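Local coordinates for putative Lipoprotein (Clostridium perfringens, PDB 5J7R), which is of unknown function but carries a sporulation and spore germination domain and may act as a membrane-anchored lipoprotein in those processes, at residues D20-I25 with D50-L55; D91-N96 with P125-I130. One frame throughout, in Å; residues are numbered along the deposited sequence.

Contact 1 (D20-I25 with D50-L55); sequences DLIGDI and DGDEIL. With MG (magnesium ion), chain E.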
loop_
_atom_site.group_PDB
_atom_site.type_symbol
_atom_site.label_atom_id
_atom_site.label_comp_id
_atom_site.label_asym_id
_atom_site.label_seq_id
_atom_site.Cartn_x
_atom_site.Cartn_y
_atom_site.Cartn_z
ATOM N N ASP A 20 5.242 -2.148 -10.003
ATOM C CA ASP A 20 5.226 -1.623 -8.646
ATOM C C ASP A 20 4.153 -2.369 -7.895
ATOM O O ASP A 20 3.068 -2.563 -8.406
ATOM C CB ASP A 20 4.972 -0.109 -8.590
ATOM C CG ASP A 20 6.164 0.703 -9.067
ATOM O OD1 ASP A 20 7.122 0.105 -9.639
ATOM O OD2 ASP A 20 6.151 1.938 -8.853
ATOM N N LEU A 21 4.467 -2.764 -6.671
ATOM C CA LEU A 21 3.565 -3.545 -5.851
ATOM C C LEU A 21 2.262 -2.805 -5.513
ATOM O O LEU A 21 1.174 -3.332 -5.763
ATOM C CB LEU A 21 4.315 -4.012 -4.609
ATOM C CG LEU A 21 3.775 -5.224 -3.887
ATOM C CD1 LEU A 21 4.717 -5.531 -2.739
ATOM C CD2 LEU A 21 2.347 -5.066 -3.411
ATOM N N ILE A 22 2.380 -1.606 -4.939
ATOM C CA ILE A 22 1.210 -0.780 -4.586
ATOM C C ILE A 22 1.085 0.475 -5.477
ATOM O O ILE A 22 -0.010 0.882 -5.811
ATOM C CB ILE A 22 1.248 -0.310 -3.115
ATOM C CG1 ILE A 22 1.510 -1.498 -2.172
ATOM C CG2 ILE A 22 -0.054 0.414 -2.770
ATOM C CD1 ILE A 22 1.754 -1.113 -0.726
ATOM N N GLY A 23 2.208 1.101 -5.826
ATOM C CA GLY A 23 2.206 2.309 -6.674
ATOM C C GLY A 23 1.827 3.580 -5.925
ATOM O O GLY A 23 1.539 3.540 -4.735
ATOM N N ASP A 24 1.846 4.716 -6.625
ATOM C CA ASP A 24 1.536 6.012 -6.009
ATOM C C ASP A 24 0.054 6.178 -5.694
ATOM O O ASP A 24 -0.785 5.685 -6.432
ATOM C CB ASP A 24 1.976 7.173 -6.928
ATOM C CG ASP A 24 3.485 7.236 -7.138
ATOM O OD1 ASP A 24 4.240 6.549 -6.418
ATOM O OD2 ASP A 24 3.916 7.992 -8.044
ATOM N N ILE A 25 -0.249 6.864 -4.589
ATOM C CA ILE A 25 -1.636 7.161 -4.206
ATOM C C ILE A 25 -1.684 8.668 -3.942
ATOM O O ILE A 25 -1.049 9.167 -3.029
ATOM C CB ILE A 25 -2.141 6.391 -2.968
ATOM C CG1 ILE A 25 -1.802 4.898 -3.096
ATOM C CG2 ILE A 25 -3.635 6.661 -2.756
ATOM C CD1 ILE A 25 -2.191 4.058 -1.902
ATOM N N ASP A 50 3.807 7.258 -1.861
ATOM C CA ASP A 50 4.471 6.268 -2.698
ATOM C C ASP A 50 4.346 4.931 -1.970
ATOM O O ASP A 50 5.063 4.706 -1.019
ATOM C CB ASP A 50 5.933 6.725 -2.887
ATOM C CG ASP A 50 6.783 5.786 -3.696
ATOM O OD1 ASP A 50 6.696 4.568 -3.573
ATOM O OD2 ASP A 50 7.665 6.283 -4.392
ATOM N N GLY A 51 3.440 4.057 -2.431
ATOM C CA GLY A 51 3.189 2.776 -1.755
ATOM C C GLY A 51 4.361 1.867 -1.475
ATOM O O GLY A 51 4.471 1.321 -0.377
ATOM N N ASP A 52 5.219 1.674 -2.471
ATOM C CA ASP A 52 6.404 0.836 -2.300
ATOM C C ASP A 52 7.326 1.424 -1.233
ATOM O O ASP A 52 7.963 0.659 -0.511
ATOM C CB ASP A 52 7.136 0.616 -3.635
ATOM C CG ASP A 52 6.317 -0.224 -4.623
ATOM O OD1 ASP A 52 5.169 -0.598 -4.296
ATOM O OD2 ASP A 52 6.835 -0.525 -5.730
ATOM N N GLU A 53 7.407 2.763 -1.120
ATOM C CA GLU A 53 8.246 3.368 -0.079
ATOM C C GLU A 53 7.637 3.159 1.279
ATOM O O GLU A 53 8.363 2.861 2.221
ATOM C CB GLU A 53 8.518 4.845 -0.302
ATOM C CG GLU A 53 9.382 5.108 -1.516
ATOM C CD GLU A 53 9.818 6.564 -1.650
ATOM O OE1 GLU A 53 10.785 6.847 -2.404
ATOM O OE2 GLU A 53 9.210 7.431 -0.992
ATOM N N ILE A 54 6.321 3.315 1.403
ATOM C CA ILE A 54 5.713 3.088 2.727
ATOM C C ILE A 54 5.807 1.618 3.126
ATOM O O ILE A 54 6.005 1.344 4.283
ATOM C CB ILE A 54 4.317 3.693 3.028
ATOM C CG1 ILE A 54 3.187 2.998 2.295
ATOM C CG2 ILE A 54 4.367 5.182 2.785
ATOM C CD1 ILE A 54 1.828 3.462 2.779
ATOM N N LEU A 55 5.666 0.697 2.170
ATOM C CA LEU A 55 5.771 -0.738 2.459
ATOM C C LEU A 55 7.205 -1.085 2.852
ATOM O O LEU A 55 7.432 -1.753 3.863
ATOM C CB LEU A 55 5.353 -1.573 1.256
ATOM C CG LEU A 55 5.388 -3.092 1.430
ATOM C CD1 LEU A 55 4.479 -3.544 2.565
ATOM C CD2 LEU A 55 4.977 -3.752 0.132
HETATM MG MG MG E . 8.684 5.995 -6.470
HETATM O O HOH W 1 6.616 5.143 -7.061
HETATM O O HOH W 2 8.682 3.710 -5.389
HETATM O O HOH W 3 10.174 6.170 -5.153
HETATM O O HOH W 4 9.490 5.014 -7.898
#
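The carboxylate of Asp52 turns its two oxygens to the backbone of Leu21 and Ile22, whose amide nitrogens lie only slightly off its plane. Ile22 N donates to Asp52 OD1 at 3.0 Å in an almost perfectly straight bond (178°), arriving nearly along the C-O axis, while Leu21 N makes a weak bond of 3.4 Å to Asp52 OD2. The CB of Asp20 comes to OD2 from the side of one face, and Ser126 is a further, probable hydrogen-bond partner of OD2.

The second flat group, the carboxylate of Asp50, is flanked on both faces. Asp24 OD1 stands over Asp50 CG at 3.8 Å, the two carboxylate planes 58° apart; from the opposite side Glu53 N donates to Asp50 OD1, a helix N-cap bond. That oxygen also accepts from a water bound to magnesium, and Asp50 OD2 binds the magnesium ion directly at 2.3 Å. CG of Asp50 lies anti to the backbone N (chi1 178°), and from there OD2 reaches the ion. Asp24 acts in the second shell: its OD1 accepts from another metal-bound water, 2.8 Å from that oxygen. The cation probably tempers the repulsion between the two acids.

Asp24 and Asp50 form an antiparallel, non-hydrogen-bonded pair at the base of the beta hairpin 24-32/42-50, exactly where the second strand passes into helix 51-65. Gly51 N, in the first turn, donates to Gly23 O at 3.0 Å from above the carbonyl plane. Gly51 has no side chain, and Ile22 CB settles 3.9 Å from its CA.

Farther along, Leu21 CD1 meets Leu55 CD2 at 3.4 Å, the side chains crossing at about a right angle. Ile22 and Ile25 of a second subunit pack on Ile22 and Leu21, and Asp24 and Ile25 join a parallel ladder with a strand of a third.

Contact 2 (D91-N96 with P125-I130); sequences DIAIIN and PSINKI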
loop_
_atom_site.group_PDB
_atom_site.type_symbol
_atom_site.label_atom_id
_atom_site.label_comp_id
_atom_site.label_asym_id
_atom_site.label_seq_id
_atom_site.Cartn_x
_atom_site.Cartn_y
_atom_site.Cartn_z
ATOM N N ASP A 91 15.659 1.713 -9.084
ATOM C CA ASP A 91 15.555 0.351 -8.546
ATOM C C ASP A 91 16.408 0.159 -7.280
ATOM O O ASP A 91 16.663 -0.972 -6.860
ATOM C CB ASP A 91 15.950 -0.680 -9.605
ATOM C CG ASP A 91 17.406 -0.548 -10.052
ATOM O OD1 ASP A 91 18.005 0.535 -9.872
ATOM O OD2 ASP A 91 17.949 -1.529 -10.601
ATOM N N ILE A 92 16.825 1.263 -6.667
ATOM C CA ILE A 92 17.649 1.212 -5.468
ATOM C C ILE A 92 16.870 1.719 -4.272
ATOM O O ILE A 92 16.216 2.761 -4.351
ATOM C CB ILE A 92 18.916 2.083 -5.641
ATOM C CG1 ILE A 92 19.689 1.604 -6.862
ATOM C CG2 ILE A 92 19.797 2.058 -4.382
ATOM C CD1 ILE A 92 20.863 2.468 -7.244
ATOM N N ALA A 93 16.961 0.980 -3.169
ATOM C CA ALA A 93 16.320 1.352 -1.923
ATOM C C ALA A 93 17.369 2.001 -1.028
ATOM O O ALA A 93 18.315 1.345 -0.599
ATOM C CB ALA A 93 15.733 0.133 -1.248
ATOM N N ILE A 94 17.206 3.300 -0.778
ATOM C CA ILE A 94 18.125 4.053 0.066
ATOM C C ILE A 94 17.615 3.906 1.483
ATOM O O ILE A 94 16.630 4.542 1.869
ATOM C CB ILE A 94 18.150 5.544 -0.287
ATOM C CG1 ILE A 94 18.529 5.747 -1.720
ATOM C CG2 ILE A 94 19.227 6.269 0.483
ATOM C CD1 ILE A 94 18.225 7.141 -2.182
ATOM N N ILE A 95 18.298 3.078 2.256
ATOM C CA ILE A 95 17.926 2.813 3.634
ATOM C C ILE A 95 18.851 3.622 4.516
ATOM O O ILE A 95 20.011 3.268 4.705
ATOM C CB ILE A 95 18.040 1.311 3.950
ATOM C CG1 ILE A 95 17.221 0.509 2.938
ATOM C CG2 ILE A 95 17.592 1.039 5.379
ATOM C CD1 ILE A 95 17.396 -0.990 3.032
ATOM N N ASN A 96 18.311 4.697 5.080
ATOM C CA ASN A 96 19.067 5.596 5.923
ATOM C C ASN A 96 18.850 5.278 7.395
ATOM O O ASN A 96 17.781 5.532 7.939
ATOM C CB ASN A 96 18.645 7.024 5.608
ATOM C CG ASN A 96 19.468 8.050 6.340
ATOM O OD1 ASN A 96 20.596 7.776 6.772
ATOM N ND2 ASN A 96 18.931 9.253 6.455
ATOM N N PRO A 125 9.068 -5.786 -5.921
ATOM C CA PRO A 125 9.593 -5.962 -7.300
ATOM C C PRO A 125 10.411 -4.820 -7.877
ATOM O O PRO A 125 11.395 -5.064 -8.577
ATOM C CB PRO A 125 8.325 -6.171 -8.144
ATOM C CG PRO A 125 7.292 -6.625 -7.184
ATOM C CD PRO A 125 7.595 -5.921 -5.899
ATOM N N SER A 126 10.011 -3.589 -7.584
ATOM C CA SER A 126 10.723 -2.411 -8.087
ATOM C C SER A 126 12.154 -2.270 -7.532
ATOM O O SER A 126 12.941 -1.512 -8.067
ATOM C CB SER A 126 9.894 -1.140 -7.816
ATOM O OG SER A 126 9.547 -1.027 -6.445
ATOM N N ILE A 127 12.496 -3.028 -6.492
ATOM C CA ILE A 127 13.821 -2.933 -5.880
ATOM C C ILE A 127 14.700 -4.130 -6.218
ATOM O O ILE A 127 14.294 -5.279 -6.038
ATOM C CB ILE A 127 13.705 -2.798 -4.346
ATOM C CG1 ILE A 127 12.805 -1.596 -3.993
ATOM C CG2 ILE A 127 15.094 -2.642 -3.727
ATOM C CD1 ILE A 127 12.480 -1.434 -2.521
ATOM N N ASN A 128 15.906 -3.834 -6.701
ATOM C CA ASN A 128 16.906 -4.846 -7.048
ATOM C C ASN A 128 18.205 -4.662 -6.255
ATOM O O ASN A 128 19.000 -5.595 -6.159
ATOM C CB ASN A 128 17.207 -4.818 -8.548
ATOM C CG ASN A 128 16.010 -5.230 -9.393
ATOM O OD1 ASN A 128 15.158 -6.017 -8.962
ATOM N ND2 ASN A 128 15.954 -4.718 -10.616
ATOM N N LYS A 129 18.416 -3.471 -5.692
ATOM C CA LYS A 129 19.613 -3.178 -4.905
ATOM C C LYS A 129 19.279 -2.291 -3.715
ATOM O O LYS A 129 18.216 -1.660 -3.672
ATOM C CB LYS A 129 20.649 -2.458 -5.765
ATOM C CG LYS A 129 21.091 -3.234 -6.988
ATOM C CD LYS A 129 22.180 -2.506 -7.751
ATOM C CE LYS A 129 22.628 -3.354 -8.931
ATOM N NZ LYS A 129 23.643 -2.705 -9.806
ATOM N N ILE A 130 20.186 -2.258 -2.741
ATOM C CA ILE A 130 20.009 -1.415 -1.561
ATOM C C ILE A 130 21.270 -0.589 -1.360
ATOM O O ILE A 130 22.370 -1.005 -1.709
ATOM C CB ILE A 130 19.679 -2.206 -0.271
ATOM C CG1 ILE A 130 20.888 -3.015 0.221
ATOM C CG2 ILE A 130 18.453 -3.089 -0.499
ATOM C CD1 ILE A 130 20.653 -3.735 1.530
#
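Ser126 O points at the backbone of Asp91, making a CA-H...O contact of 3.2 Å to Asp91 CA just ahead of the strand pairing. Ile127, a buried side chain, sets both CG2 and CD1 against Ala93 CB, each at 3.8 Å. The two carbons press on the same side of the small methyl, and Ile121 of helix 107-121 packs against the same isoleucine.

At Asn128 the main chain takes over. Asn128 N donates to Asp91 O at 3.0 Å in the carbonyl plane, and Lys129 N reaches the same oxygen at 3.3 Å, so one acceptor grips two successive amides. Lys129 O in turn receives Ala93 N at 3.0 Å. Ile92 with Lys129 and Ala93 with Ile130 are thereby paired in parallel, joining the two strands of a beta-alpha-beta unit whose connection is helix 107-121. On the face of Ile92 the CB of Lys129 lies beside Ile92 CG1.

Ile130 belongs to the other face, with Ala93; its CB meets Ile95 CD1 at 4.2 Å, and Ile117 of the helix packs on both isoleucines. The chemistry implies a division of labour: backbone bonds fix the register, small and branched apolar groups fill the face beneath the helix, and Asp91 OD2 and Lys129 NZ, 5.9 Å apart, can attract each other at most diffusely.

The pair illustrates how local chemistry follows position. Contact 1, the more buried, joins the base of the hairpin to the first turn of helix 51-65 and also borders other subunits, while contact 2 is partly buried and binds two neighbouring strands within one beta-alpha-beta unit. Acidic side chains, a metal ion and its waters do much of the work in the first; main-chain pairing with an apolar face does it in the second. The two hold different elements, yet they touch: Ser126 OG lies 2.8 Å from Asp52 OD2, a probable hydrogen bond, and Leu21 packs on Pro125. The loop entering strand 129-134 thus meets the N-terminal segment 20-25.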